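Local atomic coordinates of threonine synthase (Brucella melitensis bv. 1, PDB entry 4F4F), a protein that probably catalyses the pyridoxal-phosphate-dependent conversion of O-phospho-L-homoserine and water into L-threonine and phosphate, the final step of threonine biosynthesis. Residues Val142-Gly147 and Gly197-Cys202; Thr285-Ile290 and Ser368-Thr373; Ala252-Val257 and Gly405-Val410. All blocks are in the same frame, centred on the assembly; numbering follows the deposited sequence.

Contact 1 (Val142-Gly147 and Gly197-Cys202)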
ATOM      1  N   VAL A 142       1.239 -10.433 -13.097  1.00 15.24           N
ATOM      2  CA  VAL A 142       0.075 -10.014 -13.884  1.00 15.26           C
ATOM      3  C   VAL A 142      -0.894  -9.238 -12.987  1.00 15.28           C
ATOM      4  O   VAL A 142      -1.174  -9.664 -11.885  1.00 16.79           O
ATOM      5  CB  VAL A 142      -0.619 -11.227 -14.571  1.00 16.36           C
ATOM      6  CG1 VAL A 142      -1.776 -10.736 -15.426  1.00 16.30           C
ATOM      7  CG2 VAL A 142       0.360 -11.999 -15.477  1.00 16.81           C
ATOM      8  N   GLY A 143      -1.331  -8.060 -13.418  1.00 14.70           N
ATOM      9  CA  GLY A 143      -2.350  -7.318 -12.697  1.00 14.93           C
ATOM     10  C   GLY A 143      -3.189  -6.415 -13.567  1.00 14.97           C
ATOM     11  O   GLY A 143      -2.876  -6.191 -14.740  1.00 13.53           O
ATOM     12  N   ALA A 144      -4.287  -5.928 -12.991  1.00 15.81           N
ATOM     13  CA  ALA A 144      -5.185  -4.990 -13.649  1.00 15.93           C
ATOM     14  C   ALA A 144      -5.179  -3.705 -12.842  1.00 16.93           C
ATOM     15  O   ALA A 144      -5.016  -3.748 -11.618  1.00 17.15           O
ATOM     16  CB  ALA A 144      -6.592  -5.561 -13.705  1.00 17.06           C
ATOM     17  N   THR A 145      -5.304  -2.559 -13.503  1.00 16.63           N
ATOM     18  CA  THR A 145      -5.297  -1.272 -12.792  1.00 17.66           C
ATOM     19  C   THR A 145      -6.240  -0.304 -13.487  1.00 18.88           C
ATOM     20  O   THR A 145      -6.494  -0.432 -14.693  1.00 18.01           O
ATOM     21  CB  THR A 145      -3.889  -0.645 -12.799  1.00 16.84           C
ATOM     22  OG1 THR A 145      -3.894   0.567 -12.020  1.00 17.73           O
ATOM     23  CG2 THR A 145      -3.432  -0.305 -14.262  1.00 15.58           C
ATOM     24  N   SER A 146      -6.757   0.653 -12.730  1.00 21.14           N
ATOM     25  CA  SER A 146      -7.456   1.786 -13.304  1.00 23.36           C
ATOM     26  C   SER A 146      -6.465   2.909 -13.567  1.00 25.05           C
ATOM     27  O   SER A 146      -6.842   3.935 -14.118  1.00 27.01           O
ATOM     28  CB  SER A 146      -8.536   2.281 -12.341  1.00 25.77           C
ATOM     29  OG  SER A 146      -7.891   2.662 -11.137  1.00 25.72           O
ATOM     30  N   GLY A 147      -5.205   2.752 -13.154  1.00 25.84           N
ATOM     31  CA  GLY A 147      -4.170   3.710 -13.546  1.00 27.08           C
ATOM     32  C   GLY A 147      -2.984   3.792 -12.614  1.00 27.15           C
ATOM     33  O   GLY A 147      -1.828   3.633 -13.052  1.00 29.45           O
ATOM     34  N   GLY A 197     -11.962  -2.585 -23.259  1.00 17.11           N
ATOM     35  CA  GLY A 197     -12.962  -2.887 -22.231  1.00 18.12           C
ATOM     36  C   GLY A 197     -12.708  -1.983 -21.021  1.00 18.43           C
ATOM     37  O   GLY A 197     -11.801  -1.138 -21.040  1.00 17.64           O
ATOM     38  N   ASN A 198     -13.535  -2.118 -19.981  1.00 19.50           N
ATOM     39  CA  ASN A 198     -13.443  -1.245 -18.828  1.00 20.25           C
ATOM     40  C   ASN A 198     -12.595  -1.902 -17.747  1.00 19.89           C
ATOM     41  O   ASN A 198     -12.042  -2.992 -17.951  1.00 19.06           O
ATOM     42  CB  ASN A 198     -14.846  -0.849 -18.313  1.00 22.33           C
ATOM     43  CG  ASN A 198     -15.698  -2.035 -17.969  1.00 23.08           C
ATOM     44  OD1 ASN A 198     -15.201  -3.083 -17.554  1.00 23.11           O
ATOM     45  ND2 ASN A 198     -16.993  -1.881 -18.129  1.00 25.08           N
ATOM     46  N   PHE A 199     -12.420  -1.216 -16.626  1.00 21.00           N
ATOM     47  CA  PHE A 199     -11.591  -1.721 -15.527  1.00 21.36           C
ATOM     48  C   PHE A 199     -12.094  -3.060 -15.017  1.00 22.32           C
ATOM     49  O   PHE A 199     -11.311  -3.973 -14.756  1.00 20.66           O
ATOM     50  CB  PHE A 199     -11.525  -0.717 -14.372  1.00 23.23           C
ATOM     51  CG  PHE A 199     -10.751  -1.223 -13.171  1.00 23.27           C
ATOM     52  CD1 PHE A 199      -9.469  -1.712 -13.319  1.00 22.01           C
ATOM     53  CD2 PHE A 199     -11.306  -1.197 -11.905  1.00 26.09           C
ATOM     54  CE1 PHE A 199      -8.745  -2.169 -12.241  1.00 22.32           C
ATOM     55  CE2 PHE A 199     -10.587  -1.652 -10.797  1.00 25.68           C
ATOM     56  CZ  PHE A 199      -9.313  -2.148 -10.966  1.00 24.45           C
ATOM     57  N   ASP A 200     -13.408  -3.182 -14.884  1.00 24.19           N
ATOM     58  CA  ASP A 200     -13.985  -4.436 -14.436  1.00 25.68           C
ATOM     59  C   ASP A 200     -13.587  -5.570 -15.409  1.00 23.93           C
ATOM     60  O   ASP A 200     -13.211  -6.674 -14.978  1.00 23.32           O
ATOM     61  CB  ASP A 200     -15.498  -4.323 -14.350  1.00 28.63           C
ATOM     62  CG  ASP A 200     -16.127  -5.560 -13.745  1.00 32.05           C
ATOM     63  OD1 ASP A 200     -15.894  -5.808 -12.538  1.00 33.95           O
ATOM     64  OD2 ASP A 200     -16.846  -6.289 -14.475  1.00 34.09           O
ATOM     65  N   ASP A 201     -13.651  -5.284 -16.711  1.00 22.48           N
ATOM     66  CA  ASP A 201     -13.203  -6.259 -17.710  1.00 21.87           C
ATOM     67  C   ASP A 201     -11.728  -6.650 -17.502  1.00 20.29           C
ATOM     68  O   ASP A 201     -11.370  -7.819 -17.624  1.00 20.27           O
ATOM     69  CB  ASP A 201     -13.366  -5.723 -19.136  1.00 21.53           C
ATOM     70  CG  ASP A 201     -14.804  -5.536 -19.551  1.00 22.98           C
ATOM     71  OD1 ASP A 201     -15.656  -6.392 -19.224  1.00 23.66           O
ATOM     72  OD2 ASP A 201     -15.049  -4.529 -20.247  1.00 22.45           O
ATOM     73  N   CYS A 202     -10.871  -5.680 -17.204  1.00 19.06           N
ATOM     74  CA  CYS A 202      -9.442  -5.994 -16.966  1.00 18.27           C
ATOM     75  C   CYS A 202      -9.297  -6.944 -15.766  1.00 18.98           C
ATOM     76  O   CYS A 202      -8.510  -7.910 -15.773  1.00 18.92           O
ATOM     77  CB  CYS A 202      -8.622  -4.712 -16.767  1.00 17.26           C
ATOM     78  SG  CYS A 202      -8.571  -3.653 -18.230  1.00 16.43           S
TER
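Ala144 and Cys202 meet at the closely packed end of this contact, where the last residue of a strand faces the first turn of a helix. The Ala144 methyl sits 3.8 Å from Cys202 CB and also rests on the helix backbone, with its CB 3.7 Å from Cys202 O. The Phe199 ring lies against the main chain: its CE1 comes within 3.4 Å of Thr145 C, and Ala144 C lies at the ring edge. CG of Phe199 is anti to the backbone N (chi1 176°), which carries the ring out from the helix start and across the chain leaving the strand. Thr145 O is buried here without a polar partner in the model.

Toward solvent the contact thins to one CH-pi interaction. CB of the exposed Ser146 stands over the centre of one Phe199 face, 4.2 Å from the ring centroid. Gly147 N donates to Thr145 OG1 in an ST turn, while Asn198 and Asp201 form a capping box. Thr145 OG1 also accepts from Gly150 N, at the start of helix 148-157; the Thr145 side chain is about 8 Å from that of Lys117, the predicted cofactor lysine.

The strand, 139-144, runs between 221-223 and 163-170 in a parallel sheet. Helix 199-211, which follows strand 190-196, packs on that sheet, with Val206 and Gln203 reaching Ala144, and Cys202 touching Leu168 and Pro170.

Contact 2 (Thr285-Ile290 and Ser368-Thr373)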
ATOM      1  N   THR A 285     -11.206   7.991   5.990  1.00 14.77           N
ATOM      2  CA  THR A 285     -11.898   7.398   4.867  1.00 15.55           C
ATOM      3  C   THR A 285     -12.554   8.519   4.053  1.00 16.42           C
ATOM      4  O   THR A 285     -12.771   9.631   4.550  1.00 16.55           O
ATOM      5  CB  THR A 285     -13.012   6.407   5.315  1.00 15.60           C
ATOM      6  OG1 THR A 285     -14.217   7.145   5.655  1.00 15.94           O
ATOM      7  CG2 THR A 285     -12.523   5.533   6.496  1.00 15.15           C
ATOM      8  N   ASN A 286     -12.864   8.198   2.807  1.00 17.41           N
ATOM      9  CA  ASN A 286     -13.769   8.997   2.009  1.00 18.79           C
ATOM     10  C   ASN A 286     -15.224   8.555   2.244  1.00 19.99           C
ATOM     11  O   ASN A 286     -15.499   7.854   3.230  1.00 19.41           O
ATOM     12  CB  ASN A 286     -13.309   9.084   0.525  1.00 19.17           C
ATOM     13  CG  ASN A 286     -13.449   7.784  -0.272  1.00 19.29           C
ATOM     14  OD1 ASN A 286     -14.322   6.947  -0.026  1.00 20.06           O
ATOM     15  ND2 ASN A 286     -12.597   7.645  -1.292  1.00 18.88           N
ATOM     16  N   ASP A 287     -16.161   8.994   1.389  1.00 21.36           N
ATOM     17  CA  ASP A 287     -17.579   8.592   1.494  1.00 22.72           C
ATOM     18  C   ASP A 287     -17.797   7.070   1.542  1.00 22.38           C
ATOM     19  O   ASP A 287     -18.814   6.602   2.022  1.00 22.81           O
ATOM     20  CB  ASP A 287     -18.384   9.184   0.315  1.00 24.56           C
ATOM     21  CG  ASP A 287     -18.197  10.689   0.188  1.00 25.57           C
ATOM     22  OD1 ASP A 287     -18.895  11.431   0.885  1.00 27.24           O
ATOM     23  OD2 ASP A 287     -17.288  11.117  -0.547  1.00 27.91           O
ATOM     24  N   ASN A 288     -16.841   6.304   1.037  1.00 21.96           N
ATOM     25  CA  ASN A 288     -16.859   4.850   1.205  1.00 21.76           C
ATOM     26  C   ASN A 288     -16.279   4.540   2.580  1.00 20.76           C
ATOM     27  O   ASN A 288     -15.076   4.342   2.753  1.00 20.89           O
ATOM     28  CB  ASN A 288     -16.058   4.202   0.089  1.00 22.03           C
ATOM     29  CG  ASN A 288     -16.642   4.510  -1.265  1.00 22.88           C
ATOM     30  OD1 ASN A 288     -17.608   3.885  -1.672  1.00 24.27           O
ATOM     31  ND2 ASN A 288     -16.073   5.486  -1.963  1.00 23.46           N
ATOM     32  N   ASP A 289     -17.162   4.523   3.561  1.00 20.54           N
ATOM     33  CA  ASP A 289     -16.767   4.676   4.944  1.00 19.72           C
ATOM     34  C   ASP A 289     -17.036   3.419   5.775  1.00 18.84           C
ATOM     35  O   ASP A 289     -17.221   3.517   6.997  1.00 18.46           O
ATOM     36  CB  ASP A 289     -17.495   5.897   5.517  1.00 20.49           C
ATOM     37  CG  ASP A 289     -19.001   5.710   5.626  1.00 21.36           C
ATOM     38  OD1 ASP A 289     -19.622   4.803   5.006  1.00 21.15           O
ATOM     39  OD2 ASP A 289     -19.578   6.525   6.366  1.00 22.43           O
ATOM     40  N   ILE A 290     -16.989   2.251   5.132  1.00 18.08           N
ATOM     41  CA  ILE A 290     -17.174   0.976   5.835  1.00 17.67           C
ATOM     42  C   ILE A 290     -16.361   0.914   7.119  1.00 16.96           C
ATOM     43  O   ILE A 290     -16.880   0.531   8.159  1.00 16.93           O
ATOM     44  CB  ILE A 290     -16.895  -0.263   4.929  1.00 17.36           C
ATOM     45  CG1 ILE A 290     -17.437  -1.531   5.614  1.00 17.41           C
ATOM     46  CG2 ILE A 290     -15.412  -0.406   4.533  1.00 16.35           C
ATOM     47  CD1 ILE A 290     -17.423  -2.717   4.685  1.00 17.58           C
ATOM     48  N   SER A 368     -14.280  12.033   5.356  1.00 20.26           N
ATOM     49  CA  SER A 368     -14.307  13.371   4.718  1.00 20.65           C
ATOM     50  C   SER A 368     -15.041  13.254   3.375  1.00 21.57           C
ATOM     51  O   SER A 368     -14.653  12.444   2.526  1.00 21.96           O
ATOM     52  CB  SER A 368     -12.891  13.897   4.487  1.00 20.14           C
ATOM     53  OG  SER A 368     -12.884  15.202   3.907  1.00 20.16           O
ATOM     54  N   THR A 369     -16.109  14.021   3.218  1.00 22.31           N
ATOM     55  CA  THR A 369     -16.848  14.063   1.951  1.00 23.08           C
ATOM     56  C   THR A 369     -16.038  14.826   0.902  1.00 23.18           C
ATOM     57  O   THR A 369     -15.042  15.494   1.217  1.00 22.34           O
ATOM     58  CB  THR A 369     -18.181  14.804   2.125  1.00 24.37           C
ATOM     59  OG1 THR A 369     -17.910  16.153   2.510  1.00 23.89           O
ATOM     60  CG2 THR A 369     -19.078  14.109   3.182  1.00 24.06           C
ATOM     61  N   VAL A 370     -16.503  14.771  -0.341  1.00 23.77           N
ATOM     62  CA  VAL A 370     -15.845  15.484  -1.426  1.00 23.87           C
ATOM     63  C   VAL A 370     -15.730  16.973  -1.111  1.00 23.87           C
ATOM     64  O   VAL A 370     -14.674  17.539  -1.279  1.00 23.61           O
ATOM     65  CB  VAL A 370     -16.571  15.241  -2.775  1.00 24.86           C
ATOM     66  CG1 VAL A 370     -16.189  16.309  -3.803  1.00 25.26           C
ATOM     67  CG2 VAL A 370     -16.277  13.822  -3.276  1.00 24.31           C
ATOM     68  N   ASP A 371     -16.796  17.598  -0.618  1.00 24.49           N
ATOM     69  CA  ASP A 371     -16.773  19.032  -0.306  1.00 24.68           C
ATOM     70  C   ASP A 371     -15.833  19.363   0.873  1.00 23.34           C
ATOM     71  O   ASP A 371     -15.134  20.374   0.855  1.00 22.61           O
ATOM     72  CB  ASP A 371     -18.192  19.547  -0.003  1.00 26.44           C
ATOM     73  CG  ASP A 371     -19.060  19.650  -1.257  1.00 28.13           C
ATOM     74  OD1 ASP A 371     -18.529  19.472  -2.376  1.00 29.89           O
ATOM     75  OD2 ASP A 371     -20.260  19.935  -1.135  1.00 29.03           O
ATOM     76  N   GLU A 372     -15.846  18.511   1.888  1.00 22.39           N
ATOM     77  CA  GLU A 372     -14.977  18.685   3.057  1.00 21.70           C
ATOM     78  C   GLU A 372     -13.528  18.549   2.648  1.00 20.44           C
ATOM     79  O   GLU A 372     -12.684  19.310   3.084  1.00 20.04           O
ATOM     80  CB  GLU A 372     -15.305  17.656   4.130  1.00 21.87           C
ATOM     81  CG  GLU A 372     -16.601  17.955   4.857  1.00 22.85           C
ATOM     82  CD  GLU A 372     -17.151  16.787   5.644  1.00 23.32           C
ATOM     83  OE1 GLU A 372     -16.622  15.673   5.578  1.00 22.85           O
ATOM     84  OE2 GLU A 372     -18.188  16.972   6.313  1.00 25.02           O
ATOM     85  N   THR A 373     -13.249  17.572   1.794  1.00 19.64           N
ATOM     86  CA  THR A 373     -11.890  17.363   1.278  1.00 18.61           C
ATOM     87  C   THR A 373     -11.423  18.588   0.467  1.00 18.54           C
ATOM     88  O   THR A 373     -10.298  19.070   0.661  1.00 18.00           O
ATOM     89  CB  THR A 373     -11.825  16.092   0.421  1.00 18.42           C
ATOM     90  OG1 THR A 373     -12.287  14.947   1.176  1.00 18.29           O
ATOM     91  CG2 THR A 373     -10.432  15.832  -0.073  1.00 17.77           C
TER
HETATM   92  O   HOH W   1     -18.990  13.712  -1.064  1.00 20.73           O
HETATM   93  O   HOH W   2     -14.624  12.127  -0.241  1.00 24.43           O
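Asp287 and Ser368 bury the most surface here, with Thr285 third, and they hold the loop after strand 278-285 against the start of helix 370-384. The one direct hydrogen bond between the segments runs from Ser368 N to Thr285 O, 2.9 Å long and bent to 145° at the hydrogen. Just beyond it, the Asn286 CA-H points at the Ser368 carbonyl oxygen.

Asp287 works mainly through water. Its CG is anti to its own carbonyl carbon (chi1 -53°), and the carboxylate reaches over Thr369, where OD1 lies 3.5 Å from Thr369 CA. Each oxygen then takes a bond from a different water. One water donates to Asp287 OD1 (3.0 Å) and accepts from Val370 N (2.8 Å). The other donates to Asp287 OD2 (2.9 Å) and also to Ser368 O. A carboxylate at the amino end of a helix is probably favoured by the helix dipole. Asp287 N, by contrast, is buried with no partner in the model.

The loop is also braced internally: Asn286 OD1 accepts from both N and ND2 of Asn288, the first of these bonds closing an Asx turn. Behind the contact, helix 390-402 supplies Ile394 and Lys397, which pack on Ser368.

At the helix start, Thr369 N donates to Glu372 OE1 (2.9 Å) and Glu372 N to Thr369 OG1: a capping box, here beginning a helix two residues after strand 363-367, beside the loop whose Asn286 side chain lies about 8 Å from the bound PLP.

Contact 3 (Ala252-Val257 and Gly405-Val410); sequences AVSFTV and GTAPMV
Ser254 takes two of the three backbone hydrogen bonds that join these strands in parallel: its N donates to Pro408 O (2.9 Å) and its O accepts from Val410 N. The third runs from Thr256 N to Val410 O, and Phe255 CA adds a C-H...O contact to that same oxygen.

On one face of the pair, the Phe255 and Val410 side chains run alongside each other, Phe255 CD2 3.7 Å from Val410 CB. Val253 CG1 meets Val410 CG2 at 3.8 Å. On the other face, Met409 leaves the backbone with CG anti to N (chi1 -179°) and turns back on itself through its next two torsions, which brings it over the partner strand. Its SD lies 3.2 Å from Thr256 OG1, a buried hydroxyl with no hydrogen-bond partner in the model, and CE reaches Ser254 CB at 3.7 Å. Before the strand, Pro408 CD and the Ala407 methyl both touch Ala252 O.

Farther out, Ser254 OG is hydrogen-bonded to Gln280 N, and Tyr239 packs edge-to-face with Phe255. The pair occupies the middle of a mixed sheet, strand 278-285 flanking 253-258 and strand 103-107 flanking 409-413, while helix 236-245 covers the face of Val253 and Phe255.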
ATOM      1  N   ALA A 252       5.326   9.736  22.775  1.00 15.45           N
ATOM      2  CA  ALA A 252       4.499   9.014  21.827  1.00 14.73           C
ATOM      3  C   ALA A 252       4.101   9.934  20.685  1.00 14.04           C
ATOM      4  O   ALA A 252       3.965  11.159  20.859  1.00 14.32           O
ATOM      5  CB  ALA A 252       3.265   8.501  22.542  1.00 15.13           C
ATOM      6  N   VAL A 253       3.856   9.332  19.539  1.00 13.15           N
ATOM      7  CA  VAL A 253       3.480  10.032  18.318  1.00 12.75           C
ATOM      8  C   VAL A 253       2.177   9.436  17.809  1.00 12.49           C
ATOM      9  O   VAL A 253       1.907   8.241  18.015  1.00 12.41           O
ATOM     10  CB  VAL A 253       4.615   9.900  17.264  1.00 12.32           C
ATOM     11  CG1 VAL A 253       4.185  10.495  15.907  1.00 12.09           C
ATOM     12  CG2 VAL A 253       5.871  10.625  17.762  1.00 12.30           C
ATOM     13  N   SER A 254       1.337  10.267  17.198  1.00 12.63           N
ATOM     14  CA  SER A 254       0.093   9.800  16.592  1.00 12.56           C
ATOM     15  C   SER A 254       0.161   9.883  15.072  1.00 12.14           C
ATOM     16  O   SER A 254       0.884  10.728  14.494  1.00 12.02           O
ATOM     17  CB  SER A 254      -1.118  10.586  17.120  1.00 12.93           C
ATOM     18  OG  SER A 254      -1.326  10.333  18.483  1.00 13.54           O
ATOM     19  N   PHE A 255      -0.580   9.002  14.420  1.00 11.70           N
ATOM     20  CA  PHE A 255      -0.634   8.975  12.971  1.00 11.55           C
ATOM     21  C   PHE A 255      -2.062   8.920  12.449  1.00 11.98           C
ATOM     22  O   PHE A 255      -2.891   8.157  12.950  1.00 12.05           O
ATOM     23  CB  PHE A 255       0.105   7.774  12.412  1.00 11.29           C
ATOM     24  CG  PHE A 255       1.588   7.771  12.692  1.00 11.09           C
ATOM     25  CD1 PHE A 255       2.083   7.283  13.879  1.00 11.12           C
ATOM     26  CD2 PHE A 255       2.476   8.236  11.751  1.00 11.22           C
ATOM     27  CE1 PHE A 255       3.437   7.242  14.119  1.00 11.07           C
ATOM     28  CE2 PHE A 255       3.838   8.231  11.991  1.00 11.04           C
ATOM     29  CZ  PHE A 255       4.311   7.729  13.183  1.00 11.03           C
ATOM     30  N   THR A 256      -2.313   9.672  11.386  1.00 12.30           N
ATOM     31  CA  THR A 256      -3.549   9.553  10.643  1.00 12.45           C
ATOM     32  C   THR A 256      -3.234   9.124   9.223  1.00 12.34           C
ATOM     33  O   THR A 256      -2.374   9.701   8.562  1.00 12.23           O
ATOM     34  CB  THR A 256      -4.334  10.894  10.660  1.00 12.87           C
ATOM     35  OG1 THR A 256      -4.607  11.263  12.013  1.00 12.88           O
ATOM     36  CG2 THR A 256      -5.675  10.798   9.878  1.00 13.08           C
ATOM     37  N   VAL A 257      -3.963   8.119   8.750  1.00 12.46           N
ATOM     38  CA  VAL A 257      -3.667   7.480   7.495  1.00 12.75           C
ATOM     39  C   VAL A 257      -4.877   7.472   6.575  1.00 13.58           C
ATOM     40  O   VAL A 257      -5.890   6.832   6.921  1.00 14.18           O
ATOM     41  CB  VAL A 257      -3.281   6.026   7.742  1.00 12.33           C
ATOM     42  CG1 VAL A 257      -2.940   5.339   6.414  1.00 12.41           C
ATOM     43  CG2 VAL A 257      -2.130   5.937   8.734  1.00 11.69           C
ATOM     44  N   GLY A 405      -5.322  14.555  22.514  1.00 35.63           N
ATOM     45  CA  GLY A 405      -4.141  14.379  23.306  1.00 34.02           C
ATOM     46  C   GLY A 405      -3.104  15.395  22.955  1.00 31.79           C
ATOM     47  O   GLY A 405      -3.322  16.311  22.148  1.00 32.15           O
ATOM     48  N   THR A 406      -1.963  15.221  23.594  1.00 28.27           N
ATOM     49  CA  THR A 406      -0.874  16.134  23.469  1.00 26.85           C
ATOM     50  C   THR A 406       0.161  15.609  22.463  1.00 22.69           C
ATOM     51  O   THR A 406       1.054  16.338  22.079  1.00 23.10           O
ATOM     52  CB  THR A 406      -0.224  16.356  24.850  1.00 28.31           C
ATOM     53  OG1 THR A 406       0.521  15.196  25.217  1.00 28.74           O
ATOM     54  CG2 THR A 406      -1.323  16.588  25.912  1.00 28.91           C
ATOM     55  N   ALA A 407       0.040  14.363  22.021  1.00 19.83           N
ATOM     56  CA  ALA A 407       1.009  13.840  21.062  1.00 17.80           C
ATOM     57  C   ALA A 407       1.043  14.655  19.770  1.00 16.56           C
ATOM     58  O   ALA A 407       0.004  15.112  19.302  1.00 16.42           O
ATOM     59  CB  ALA A 407       0.720  12.381  20.736  1.00 17.16           C
ATOM     60  N   PRO A 408       2.227  14.769  19.148  1.00 15.50           N
ATOM     61  CA  PRO A 408       2.288  15.304  17.803  1.00 14.92           C
ATOM     62  C   PRO A 408       1.586  14.384  16.812  1.00 14.19           C
ATOM     63  O   PRO A 408       1.644  13.150  16.947  1.00 13.84           O
ATOM     64  CB  PRO A 408       3.777  15.285  17.491  1.00 14.89           C
ATOM     65  CG  PRO A 408       4.324  14.207  18.348  1.00 14.75           C
ATOM     66  CD  PRO A 408       3.551  14.287  19.601  1.00 15.16           C
ATOM     67  N   MET A 409       0.916  15.005  15.845  1.00 13.69           N
ATOM     68  CA  MET A 409       0.181  14.279  14.807  1.00 13.33           C
ATOM     69  C   MET A 409       0.946  14.307  13.488  1.00 12.87           C
ATOM     70  O   MET A 409       1.318  15.381  12.972  1.00 13.03           O
ATOM     71  CB  MET A 409      -1.201  14.921  14.615  1.00 13.88           C
ATOM     72  CG  MET A 409      -2.072  14.226  13.569  1.00 14.11           C
ATOM     73  SD  MET A 409      -2.383  12.486  13.938  1.00 14.21           S
ATOM     74  CE  MET A 409      -3.582  12.660  15.245  1.00 13.92           C
ATOM     75  N   VAL A 410       1.138  13.128  12.927  1.00 12.21           N
ATOM     76  CA  VAL A 410       1.712  12.959  11.639  1.00 11.69           C
ATOM     77  C   VAL A 410       0.618  12.444  10.725  1.00 11.62           C
ATOM     78  O   VAL A 410      -0.018  11.395  11.008  1.00 11.23           O
ATOM     79  CB  VAL A 410       2.845  11.950  11.701  1.00 11.42           C
ATOM     80  CG1 VAL A 410       3.381  11.695  10.292  1.00 11.25           C
ATOM     81  CG2 VAL A 410       3.951  12.448  12.657  1.00 11.52           C
TER

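Contact 3 is largely buried, whereas contacts 1 and 2 are only partly so. Contacts 2 and 3 belong to the same mixed sheet: strand 278-285, which leads into the loop of contact 2, runs next to 253-258, and the two contacts approach to about 6 Å (nearest atoms) without touching. Contact 1 belongs to the separate parallel sheet, its centre about 36 Å from that of contact 3 and on the opposite side of the chain's centre. Main-chain bonds and apolar side chains join the strands of contact 3, one backbone hydrogen bond and two waters link a loop to a helix start in contact 2, and contact 1 relies on van der Waals packing and an aromatic face.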